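Local structure of uncharacterized protein (Desulfovibrio piger ATCC 29098, 4Z48) at residues L127-Q138 against Y149-K159; I201-M210 against V222-Y230. The protein is of unknown function but belongs to the LolA-like family, whose relatives carry lipoproteins or lipids across the periplasm, so a similar carrier role is possible. All coordinates share one frame; numbering follows the deposited sequence. Where two conformers were deposited one is given.

Both contacts lie toward the surface of the chain, and each pairs the two strands of an antiparallel beta hairpin: 133-143 with 146-155 in contact 1, 204-214 with 219-230 in contact 2. Their centres are about 24 Å apart and their nearest atoms about 6 Å, without touching. Contact 1 belongs to a hairpin whose first strand is the outermost at one end of the strand order; its ladder is regular, and on one face the R153 guanidinium stacks on Y133. Contact 2 sits in the middle of that order, with strands on both sides; its ladder is short, and where the strands part, side chains of Y230, I204 and T206 bridge them.

Contact 1: residues L127-Q138 against Y149-K159; sequences LDDVDEYDYLLQ and YILERTPKKGK
R153 and Y133 stack across an antiparallel beta hairpin, strands 133-143 and 146-155 of the LolA-like fold, and form its densely packed part. The guanidinium lies flat on one face of the Y133 ring, planes 3° apart, with CZ of R153 4.0 Å from the ring centroid, a cation-pi contact. CD of R153 adds a CH-pi contact over the same ring. From CG to NE the arginine chain is extended (chi3 178°), carrying its end past the tyrosine to L127. There NH1 and NH2 both grip L127 O, at 2.8 and 3.1 Å, with the oxygen in the guanidinium plane. NE donates to Q166 OE1; with the stack and the two bonds to L127 O, this fixes the group's rotation. On the same face of the hairpin, Y135 packs its CE1 against R153 CB, and its hydroxyl donates to V130 O. Beneath, the ladder is regular: D134-T154 and L136-E152 are hydrogen-bonded pairs, and Q138 N bonds to I150 O.

The other face and the turn are looser and wetter. Q138 NE2 meets E152 OE2 from above the carboxylate plane, at 3.0 Å, while one water joins D134 OD2 to P155 O and another D134 O to T154 OG1. Beyond P155 a type II turn, K156 to K159, brings K159 NZ to E132 OE1, a salt bridge of 2.9 Å also from above the carboxylate. K156 N donates to E132 O almost straight, at 175°. The K156 chain ends with NZ weakly bonded to D131 O (3.2 Å) and donating to a water that donates to D131 OD1.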
loop_
_atom_site.group_PDB
_atom_site.type_symbol
_atom_site.label_atom_id
_atom_site.label_comp_id
_atom_site.label_asym_id
_atom_site.label_seq_id
_atom_site.Cartn_x
_atom_site.Cartn_y
_atom_site.Cartn_z
ATOM N N LEU A 127 -4.279 -1.207 -2.008
ATOM C CA LEU A 127 -3.933 -0.167 -2.983
ATOM C C LEU A 127 -4.854 -0.224 -4.228
ATOM O O LEU A 127 -4.928 0.765 -4.964
ATOM C CB LEU A 127 -2.436 -0.301 -3.388
ATOM C CG LEU A 127 -1.782 0.732 -4.344
ATOM C CD1 LEU A 127 -1.923 2.158 -3.854
ATOM C CD2 LEU A 127 -0.311 0.425 -4.548
ATOM N N ASP A 128 -5.580 -1.351 -4.443
ATOM C CA ASP A 128 -6.399 -1.499 -5.638
ATOM C C ASP A 128 -7.894 -1.787 -5.339
ATOM O O ASP A 128 -8.485 -2.678 -5.959
ATOM C CB ASP A 128 -5.785 -2.582 -6.548
ATOM C CG ASP A 128 -4.459 -2.167 -7.175
ATOM O OD1 ASP A 128 -4.478 -1.352 -8.133
ATOM O OD2 ASP A 128 -3.401 -2.649 -6.702
ATOM N N ASP A 129 -8.512 -0.992 -4.440
ATOM C CA ASP A 129 -9.943 -1.087 -4.113
ATOM C C ASP A 129 -10.698 -0.263 -5.169
ATOM O O ASP A 129 -11.022 0.903 -4.939
ATOM C CB ASP A 129 -10.198 -0.596 -2.677
ATOM C CG ASP A 129 -11.426 -1.199 -2.014
ATOM O OD1 ASP A 129 -12.517 -1.149 -2.621
ATOM O OD2 ASP A 129 -11.302 -1.679 -0.862
ATOM N N VAL A 130 -10.891 -0.874 -6.368
ATOM C CA VAL A 130 -11.416 -0.301 -7.612
ATOM C C VAL A 130 -12.674 0.584 -7.401
ATOM O O VAL A 130 -12.742 1.688 -7.965
ATOM C CB VAL A 130 -11.668 -1.388 -8.700
ATOM C CG1 VAL A 130 -12.440 -0.842 -9.886
ATOM C CG2 VAL A 130 -10.351 -1.991 -9.189
ATOM N N ASP A 131 -13.637 0.121 -6.593
ATOM C CA ASP A 131 -14.896 0.855 -6.441
ATOM C C ASP A 131 -14.841 1.976 -5.372
ATOM O O ASP A 131 -15.870 2.588 -5.070
ATOM C CB ASP A 131 -16.056 -0.122 -6.186
ATOM C CG ASP A 131 -16.370 -1.023 -7.381
ATOM O OD1 ASP A 131 -16.510 -0.496 -8.514
ATOM O OD2 ASP A 131 -16.503 -2.247 -7.181
ATOM N N GLU A 132 -13.657 2.325 -4.890
ATOM C CA GLU A 132 -13.567 3.446 -3.964
ATOM C C GLU A 132 -13.243 4.748 -4.727
ATOM O O GLU A 132 -13.292 5.832 -4.134
ATOM C CB GLU A 132 -12.552 3.182 -2.844
ATOM C CG GLU A 132 -13.008 2.134 -1.844
ATOM C CD GLU A 132 -12.289 2.143 -0.511
ATOM O OE1 GLU A 132 -11.044 2.272 -0.499
ATOM O OE2 GLU A 132 -12.972 1.962 0.523
ATOM N N TYR A 133 -13.021 4.645 -6.059
ATOM C CA TYR A 133 -12.588 5.774 -6.888
ATOM C C TYR A 133 -13.329 5.970 -8.204
ATOM O O TYR A 133 -13.898 5.049 -8.755
ATOM C CB TYR A 133 -11.086 5.575 -7.260
ATOM C CG TYR A 133 -10.177 5.290 -6.087
ATOM C CD1 TYR A 133 -9.949 3.985 -5.655
ATOM C CD2 TYR A 133 -9.538 6.323 -5.411
ATOM C CE1 TYR A 133 -9.114 3.716 -4.566
ATOM C CE2 TYR A 133 -8.696 6.068 -4.329
ATOM C CZ TYR A 133 -8.507 4.765 -3.894
ATOM O OH TYR A 133 -7.687 4.506 -2.819
ATOM N N ASP A 134 -13.221 7.181 -8.739
ATOM C CA ASP A 134 -13.600 7.600 -10.086
ATOM C C ASP A 134 -12.310 7.687 -10.884
ATOM O O ASP A 134 -11.316 8.190 -10.369
ATOM C CB ASP A 134 -14.315 8.953 -10.044
ATOM C CG ASP A 134 -15.667 8.871 -9.376
ATOM O OD1 ASP A 134 -16.474 8.009 -9.780
ATOM O OD2 ASP A 134 -15.897 9.627 -8.420
ATOM N N TYR A 135 -12.315 7.216 -12.114
ATOM C CA TYR A 135 -11.103 7.183 -12.928
ATOM C C TYR A 135 -11.142 8.093 -14.115
ATOM O O TYR A 135 -12.206 8.434 -14.608
ATOM C CB TYR A 135 -10.831 5.743 -13.397
ATOM C CG TYR A 135 -10.676 4.789 -12.233
ATOM C CD1 TYR A 135 -9.469 4.681 -11.556
ATOM C CD2 TYR A 135 -11.767 4.076 -11.742
ATOM C CE1 TYR A 135 -9.339 3.867 -10.436
ATOM C CE2 TYR A 135 -11.647 3.245 -10.634
ATOM C CZ TYR A 135 -10.427 3.142 -9.983
ATOM O OH TYR A 135 -10.279 2.360 -8.867
ATOM N N LEU A 136 -9.957 8.422 -14.623
ATOM C CA LEU A 136 -9.811 9.138 -15.882
ATOM C C LEU A 136 -8.499 8.687 -16.594
ATOM O O LEU A 136 -7.390 8.976 -16.133
ATOM C CB LEU A 136 -9.878 10.649 -15.647
ATOM C CG LEU A 136 -9.863 11.601 -16.837
ATOM C CD1 LEU A 136 -11.100 11.427 -17.726
ATOM C CD2 LEU A 136 -9.763 13.043 -16.335
ATOM N N LEU A 137 -8.640 7.913 -17.677
ATOM C CA LEU A 137 -7.495 7.499 -18.475
ATOM C C LEU A 137 -7.045 8.727 -19.314
ATOM O O LEU A 137 -7.782 9.169 -20.187
ATOM C CB LEU A 137 -7.827 6.274 -19.367
ATOM C CG LEU A 137 -6.696 5.785 -20.268
ATOM C CD1 LEU A 137 -5.514 5.292 -19.442
ATOM C CD2 LEU A 137 -7.166 4.685 -21.205
ATOM N N GLN A 138 -5.847 9.251 -19.035
ATOM C CA GLN A 138 -5.323 10.482 -19.641
ATOM C C GLN A 138 -4.513 10.249 -20.882
ATOM O O GLN A 138 -4.327 11.169 -21.676
ATOM C CB GLN A 138 -4.489 11.278 -18.620
ATOM C CG GLN A 138 -5.316 11.814 -17.456
ATOM C CD GLN A 138 -6.188 13.001 -17.818
ATOM O OE1 GLN A 138 -6.681 13.147 -18.947
ATOM N NE2 GLN A 138 -6.361 13.887 -16.861
ATOM N N TYR A 149 0.454 3.658 -19.226
ATOM C CA TYR A 149 -0.855 4.328 -19.236
ATOM C C TYR A 149 -0.767 5.418 -18.149
ATOM O O TYR A 149 -0.127 5.171 -17.119
ATOM C CB TYR A 149 -1.976 3.359 -18.842
ATOM C CG TYR A 149 -2.210 2.169 -19.723
ATOM C CD1 TYR A 149 -2.876 2.300 -20.934
ATOM C CD2 TYR A 149 -1.888 0.883 -19.289
ATOM C CE1 TYR A 149 -3.159 1.193 -21.729
ATOM C CE2 TYR A 149 -2.151 -0.234 -20.086
ATOM C CZ TYR A 149 -2.806 -0.072 -21.296
ATOM O OH TYR A 149 -3.090 -1.153 -22.105
ATOM N N ILE A 150 -1.385 6.578 -18.362
ATOM C CA ILE A 150 -1.520 7.635 -17.371
ATOM C C ILE A 150 -2.960 7.492 -16.850
ATOM O O ILE A 150 -3.916 7.701 -17.605
ATOM C CB ILE A 150 -1.186 9.069 -17.880
ATOM C CG1 ILE A 150 0.200 9.136 -18.602
ATOM C CG2 ILE A 150 -1.271 10.085 -16.695
ATOM C CD1 ILE A 150 0.298 10.269 -19.630
ATOM N N LEU A 151 -3.108 7.079 -15.578
ATOM C CA LEU A 151 -4.415 6.835 -14.974
ATOM C C LEU A 151 -4.609 7.689 -13.759
ATOM O O LEU A 151 -3.878 7.517 -12.767
ATOM C CB LEU A 151 -4.555 5.336 -14.558
ATOM C CG LEU A 151 -5.941 4.922 -14.000
ATOM C CD1 LEU A 151 -7.049 5.145 -15.041
ATOM C CD2 LEU A 151 -5.942 3.460 -13.580
ATOM N N GLU A 152 -5.568 8.609 -13.821
ATOM C CA GLU A 152 -5.906 9.438 -12.675
ATOM C C GLU A 152 -7.030 8.780 -11.927
ATOM O O GLU A 152 -7.969 8.271 -12.560
ATOM C CB GLU A 152 -6.327 10.858 -13.095
ATOM C CG GLU A 152 -5.218 11.706 -13.694
ATOM C CD GLU A 152 -5.497 13.198 -13.787
ATOM O OE1 GLU A 152 -6.496 13.671 -13.192
ATOM O OE2 GLU A 152 -4.687 13.904 -14.430
ATOM N N ARG A 153 -6.960 8.787 -10.601
ATOM C CA ARG A 153 -8.054 8.268 -9.787
ATOM C C ARG A 153 -8.359 9.273 -8.681
ATOM O O ARG A 153 -7.447 9.850 -8.116
ATOM C CB ARG A 153 -7.796 6.841 -9.272
ATOM C CG ARG A 153 -6.890 6.681 -8.086
ATOM C CD ARG A 153 -6.846 5.239 -7.661
ATOM N NE ARG A 153 -5.938 5.077 -6.532
ATOM C CZ ARG A 153 -5.571 3.908 -6.023
ATOM N NH1 ARG A 153 -6.010 2.775 -6.560
ATOM N NH2 ARG A 153 -4.737 3.859 -4.996
ATOM N N THR A 154 -9.643 9.560 -8.481
ATOM C CA THR A 154 -10.138 10.514 -7.499
ATOM C C THR A 154 -10.996 9.731 -6.521
ATOM O O THR A 154 -11.850 8.965 -6.968
ATOM C CB THR A 154 -10.913 11.659 -8.213
ATOM O OG1 THR A 154 -10.056 12.279 -9.158
ATOM C CG2 THR A 154 -11.374 12.737 -7.264
ATOM N N PRO A 155 -10.839 9.915 -5.196
ATOM C CA PRO A 155 -11.700 9.176 -4.275
ATOM C C PRO A 155 -13.146 9.615 -4.425
ATOM O O PRO A 155 -13.433 10.809 -4.621
ATOM C CB PRO A 155 -11.147 9.538 -2.889
ATOM C CG PRO A 155 -10.476 10.865 -3.077
ATOM C CD PRO A 155 -9.883 10.775 -4.468
ATOM N N LYS A 156 -14.052 8.641 -4.371
ATOM C CA LYS A 156 -15.496 8.910 -4.407
ATOM C C LYS A 156 -15.886 9.743 -3.193
ATOM O O LYS A 156 -15.254 9.624 -2.132
ATOM C CB LYS A 156 -16.281 7.589 -4.407
ATOM C CG LYS A 156 -16.161 6.834 -5.712
ATOM C CD LYS A 156 -17.197 5.751 -5.831
ATOM C CE LYS A 156 -17.139 5.092 -7.193
ATOM N NZ LYS A 156 -17.943 3.846 -7.205
ATOM N N LYS A 157 -16.896 10.601 -3.360
ATOM C CA LYS A 157 -17.440 11.466 -2.315
ATOM C C LYS A 157 -17.747 10.637 -1.033
ATOM O O LYS A 157 -18.362 9.566 -1.102
ATOM C CB LYS A 157 -18.698 12.213 -2.822
ATOM C CG LYS A 157 -19.172 13.293 -1.851
ATOM C CD LYS A 157 -20.238 14.158 -2.446
ATOM C CE LYS A 157 -20.857 15.081 -1.427
ATOM N NZ LYS A 157 -21.997 15.838 -2.008
ATOM N N GLY A 158 -17.264 11.132 0.095
ATOM C CA GLY A 158 -17.469 10.497 1.391
ATOM C C GLY A 158 -16.363 9.580 1.856
ATOM O O GLY A 158 -16.390 9.142 3.012
ATOM N N LYS A 159 -15.382 9.265 0.972
ATOM C CA LYS A 159 -14.271 8.389 1.329
ATOM C C LYS A 159 -13.284 9.150 2.242
ATOM O O LYS A 159 -12.904 10.295 1.967
ATOM C CB LYS A 159 -13.579 7.805 0.086
ATOM C CG LYS A 159 -12.451 6.826 0.391
ATOM C CD LYS A 159 -11.689 6.464 -0.863
ATOM C CE LYS A 159 -10.259 6.036 -0.602
ATOM N NZ LYS A 159 -10.173 4.913 0.372
HETATM O O HOH W 1 -17.387 2.172 -9.316
HETATM O O HOH W 2 -14.369 11.643 -7.614
HETATM O O HOH W 3 -9.983 10.671 -11.623
HETATM O O HOH W 4 -18.018 10.679 -6.009
HETATM O O HOH W 5 -7.751 1.562 -8.391
#

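Contact 2: residues I201-M210 against V222-Y230; sequences IDGIWTVTQM and VIDWSNLRY
The beta hairpin of strands 204-214 and 219-230 is zipped at one end by backbone bonds and bridged at the other by side chains. At the zipped end M210 and I223 form a hydrogen-bonded antiparallel pair, and W225 N donates to T208 O at 2.9 Å. Q209 and D224 run side by side; Q209 NE2 reaches the syn side of D224 OD1 at 2.8 Å, nearly straight at 176° and tilted out of the carboxylate plane, though OD1 lies in the amide plane of Q209; Q209 OE1 turns to S196. The W225 ring presents its edge to the facing strand: T208 O and M210 CB lie in its plane, and the selenium of M210, a selenomethionine, sits at the edge of the six-membered ring, 5.3 Å from that ring's centroid, a Met-aromatic contact.

At N227 the chain turns a corner and the strands part. Here the Y230 ring lies between them, with I204 CD1 over the centre of one face, 3.8 Å from the centroid. T206 OG1 meets the ring edge in plane, 2.7 Å from Y230 OH, and donates to I204 O. That carbonyl also accepts I201 N, from the opposite face of its plane. In the type I' turn I201 to I204, which connects strand 189-201 to 204-214, CG of D202 stands beside its backbone N (chi1 -54°), and OD2 takes Y230 N at 2.9 Å.

Strand 27-38 flanks the 222-230 side, touching W225, L228 and Y230, while strand 189-201 borders the other, bonding to the backbone of T206 and T208 and packing L193 and F195 on M210.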
loop_
_atom_site.group_PDB
_atom_site.type_symbol
_atom_site.label_atom_id
_atom_site.label_comp_id
_atom_site.label_asym_id
_atom_site.label_seq_id
_atom_site.Cartn_x
_atom_site.Cartn_y
_atom_site.Cartn_z
ATOM N N ILE A 201 7.184 -13.119 -9.287
ATOM C CA ILE A 201 7.364 -14.075 -8.194
ATOM C C ILE A 201 6.220 -15.058 -8.208
ATOM O O ILE A 201 5.079 -14.651 -8.110
ATOM C CB ILE A 201 7.502 -13.369 -6.821
ATOM C CG1 ILE A 201 8.774 -12.489 -6.750
ATOM C CG2 ILE A 201 7.473 -14.394 -5.679
ATOM C CD1 ILE A 201 8.536 -11.185 -6.040
ATOM N N ASP A 202 6.534 -16.362 -8.318
ATOM C CA ASP A 202 5.534 -17.446 -8.417
ATOM C C ASP A 202 4.450 -17.107 -9.457
ATOM O O ASP A 202 3.258 -17.318 -9.214
ATOM C CB ASP A 202 4.915 -17.766 -7.028
ATOM C CG ASP A 202 5.940 -18.082 -5.948
ATOM O OD1 ASP A 202 6.947 -18.754 -6.258
ATOM O OD2 ASP A 202 5.743 -17.638 -4.791
ATOM N N GLY A 203 4.892 -16.577 -10.605
ATOM C CA GLY A 203 4.037 -16.221 -11.732
ATOM C C GLY A 203 3.267 -14.920 -11.615
ATOM O O GLY A 203 2.407 -14.658 -12.453
ATOM N N ILE A 204 3.554 -14.087 -10.576
ATOM C CA ILE A 204 2.841 -12.829 -10.327
ATOM C C ILE A 204 3.827 -11.650 -10.295
ATOM O O ILE A 204 4.661 -11.546 -9.378
ATOM C CB ILE A 204 2.029 -12.884 -8.974
ATOM C CG1 ILE A 204 1.062 -14.114 -8.898
ATOM C CG2 ILE A 204 1.282 -11.545 -8.707
ATOM C CD1 ILE A 204 0.343 -14.337 -7.479
ATOM N N TRP A 205 3.664 -10.725 -11.244
ATOM C CA TRP A 205 4.460 -9.503 -11.302
ATOM C C TRP A 205 4.159 -8.693 -10.025
ATOM O O TRP A 205 2.990 -8.431 -9.727
ATOM C CB TRP A 205 4.139 -8.729 -12.590
ATOM C CG TRP A 205 4.930 -9.226 -13.766
ATOM C CD1 TRP A 205 4.460 -9.937 -14.829
ATOM C CD2 TRP A 205 6.347 -9.094 -13.963
ATOM N NE1 TRP A 205 5.493 -10.258 -15.675
ATOM C CE2 TRP A 205 6.659 -9.730 -15.182
ATOM C CE3 TRP A 205 7.376 -8.457 -13.246
ATOM C CZ2 TRP A 205 7.959 -9.751 -15.705
ATOM C CZ3 TRP A 205 8.669 -8.506 -13.743
ATOM C CH2 TRP A 205 8.957 -9.167 -14.948
ATOM N N THR A 206 5.216 -8.461 -9.203
ATOM C CA THR A 206 5.114 -7.830 -7.886
ATOM C C THR A 206 6.110 -6.684 -7.752
ATOM O O THR A 206 7.262 -6.822 -8.175
ATOM C CB THR A 206 5.410 -8.917 -6.811
ATOM O OG1 THR A 206 4.603 -10.067 -7.045
ATOM C CG2 THR A 206 5.184 -8.420 -5.354
ATOM N N VAL A 207 5.686 -5.579 -7.120
ATOM C CA VAL A 207 6.584 -4.454 -6.795
ATOM C C VAL A 207 7.418 -4.942 -5.635
ATOM O O VAL A 207 6.843 -5.448 -4.663
ATOM C CB VAL A 207 5.817 -3.123 -6.480
ATOM C CG1 VAL A 207 6.742 -2.096 -5.824
ATOM C CG2 VAL A 207 5.177 -2.533 -7.759
ATOM N N THR A 208 8.765 -4.818 -5.713
ATOM C CA THR A 208 9.622 -5.301 -4.632
ATOM C C THR A 208 10.582 -4.236 -4.170
ATOM O O THR A 208 11.437 -4.504 -3.335
ATOM C CB THR A 208 10.400 -6.589 -5.039
ATOM O OG1 THR A 208 11.304 -6.307 -6.100
ATOM C CG2 THR A 208 9.500 -7.756 -5.381
ATOM N N GLN A 209 10.431 -3.011 -4.677
ATOM C CA GLN A 209 11.231 -1.901 -4.197
ATOM C C GLN A 209 10.443 -0.621 -4.454
ATOM O O GLN A 209 9.789 -0.486 -5.486
ATOM C CB GLN A 209 12.623 -1.875 -4.824
ATOM C CG GLN A 209 13.534 -0.813 -4.201
ATOM C CD GLN A 209 14.787 -0.639 -5.018
ATOM O OE1 GLN A 209 14.779 -0.004 -6.084
ATOM N NE2 GLN A 209 15.903 -1.148 -4.516
HETATM N N MSE A 210 10.464 0.277 -3.481
HETATM C CA MSE A 210 9.745 1.537 -3.561
HETATM C C MSE A 210 10.513 2.687 -2.953
HETATM O O MSE A 210 11.165 2.523 -1.920
HETATM C CB MSE A 210 8.444 1.402 -2.789
HETATM C CG MSE A 210 7.286 0.828 -3.551
HETATM SE SE MSE A 210 5.794 1.272 -2.406
HETATM C CE MSE A 210 5.392 2.987 -3.165
ATOM N N VAL A 222 12.883 4.571 1.528
ATOM C CA VAL A 222 13.169 3.538 0.520
ATOM C C VAL A 222 12.847 2.177 1.153
ATOM O O VAL A 222 13.361 1.875 2.213
ATOM C CB VAL A 222 14.612 3.621 -0.034
ATOM C CG1 VAL A 222 14.882 2.511 -1.056
ATOM C CG2 VAL A 222 14.884 4.993 -0.652
ATOM N N ILE A 223 11.998 1.365 0.504
ATOM C CA ILE A 223 11.665 0.047 1.048
ATOM C C ILE A 223 12.106 -1.035 0.067
ATOM O O ILE A 223 11.714 -1.002 -1.112
ATOM C CB ILE A 223 10.138 -0.109 1.364
ATOM C CG1 ILE A 223 9.561 1.103 2.148
ATOM C CG2 ILE A 223 9.911 -1.433 2.138
ATOM C CD1 ILE A 223 8.034 1.141 2.086
ATOM N N ASP A 224 12.833 -2.032 0.595
ATOM C CA ASP A 224 13.324 -3.175 -0.153
ATOM C C ASP A 224 12.689 -4.420 0.353
ATOM O O ASP A 224 12.894 -4.773 1.519
ATOM C CB ASP A 224 14.842 -3.303 -0.054
ATOM C CG ASP A 224 15.642 -2.308 -0.844
ATOM O OD1 ASP A 224 15.753 -2.495 -2.062
ATOM O OD2 ASP A 224 16.349 -1.474 -0.207
ATOM N N TRP A 225 11.934 -5.108 -0.518
ATOM C CA TRP A 225 11.328 -6.381 -0.172
ATOM C C TRP A 225 12.166 -7.527 -0.716
ATOM O O TRP A 225 12.685 -7.478 -1.859
ATOM C CB TRP A 225 9.898 -6.531 -0.695
ATOM C CG TRP A 225 8.853 -5.730 0.027
ATOM C CD1 TRP A 225 8.101 -6.123 1.097
ATOM C CD2 TRP A 225 8.478 -4.382 -0.258
ATOM N NE1 TRP A 225 7.229 -5.121 1.456
ATOM C CE2 TRP A 225 7.462 -4.025 0.664
ATOM C CE3 TRP A 225 8.897 -3.433 -1.207
ATOM C CZ2 TRP A 225 6.856 -2.760 0.659
ATOM C CZ3 TRP A 225 8.264 -2.185 -1.232
ATOM C CH2 TRP A 225 7.254 -1.866 -0.318
ATOM N N SER A 226 12.220 -8.606 0.062
ATOM C CA SER A 226 12.914 -9.815 -0.355
ATOM C C SER A 226 12.287 -11.030 0.313
ATOM O O SER A 226 11.403 -10.879 1.158
ATOM C CB SER A 226 14.420 -9.716 -0.117
ATOM O OG SER A 226 14.785 -9.502 1.230
ATOM N N ASN A 227 12.640 -12.236 -0.196
ATOM C CA ASN A 227 12.130 -13.540 0.237
ATOM C C ASN A 227 10.587 -13.582 0.145
ATOM O O ASN A 227 9.917 -14.205 0.989
ATOM C CB ASN A 227 12.633 -13.896 1.625
ATOM C CG ASN A 227 14.144 -14.010 1.647
ATOM O OD1 ASN A 227 14.736 -14.773 0.901
ATOM N ND2 ASN A 227 14.795 -13.192 2.430
ATOM N N LEU A 228 10.033 -12.922 -0.909
ATOM C CA LEU A 228 8.581 -12.902 -1.075
ATOM C C LEU A 228 8.114 -14.219 -1.689
ATOM O O LEU A 228 8.732 -14.771 -2.606
ATOM C CB LEU A 228 8.067 -11.694 -1.893
ATOM C CG LEU A 228 6.545 -11.376 -1.789
ATOM C CD1 LEU A 228 6.280 -9.923 -2.032
ATOM C CD2 LEU A 228 5.715 -12.184 -2.773
ATOM N N ARG A 229 7.038 -14.752 -1.123
ATOM C CA ARG A 229 6.434 -16.020 -1.561
ATOM C C ARG A 229 4.915 -15.907 -1.589
ATOM O O ARG A 229 4.350 -15.195 -0.768
ATOM C CB ARG A 229 6.839 -17.154 -0.612
ATOM C CG ARG A 229 8.280 -17.622 -0.745
ATOM C CD ARG A 229 8.382 -19.129 -0.583
ATOM N NE ARG A 229 8.036 -19.575 0.770
ATOM C CZ ARG A 229 7.609 -20.799 1.067
ATOM N NH1 ARG A 229 7.450 -21.704 0.109
ATOM N NH2 ARG A 229 7.317 -21.121 2.320
ATOM N N TYR A 230 4.250 -16.600 -2.523
ATOM C CA TYR A 230 2.779 -16.632 -2.570
ATOM C C TYR A 230 2.240 -18.017 -2.228
ATOM O O TYR A 230 2.931 -19.010 -2.458
ATOM C CB TYR A 230 2.255 -16.237 -3.940
ATOM C CG TYR A 230 2.439 -14.775 -4.257
ATOM C CD1 TYR A 230 1.680 -13.806 -3.615
ATOM C CD2 TYR A 230 3.343 -14.357 -5.236
ATOM C CE1 TYR A 230 1.821 -12.458 -3.921
ATOM C CE2 TYR A 230 3.505 -13.005 -5.537
ATOM C CZ TYR A 230 2.751 -12.059 -4.860
ATOM O OH TYR A 230 2.876 -10.722 -5.105
HETATM O O HOH W 6 8.914 -17.573 -4.023
#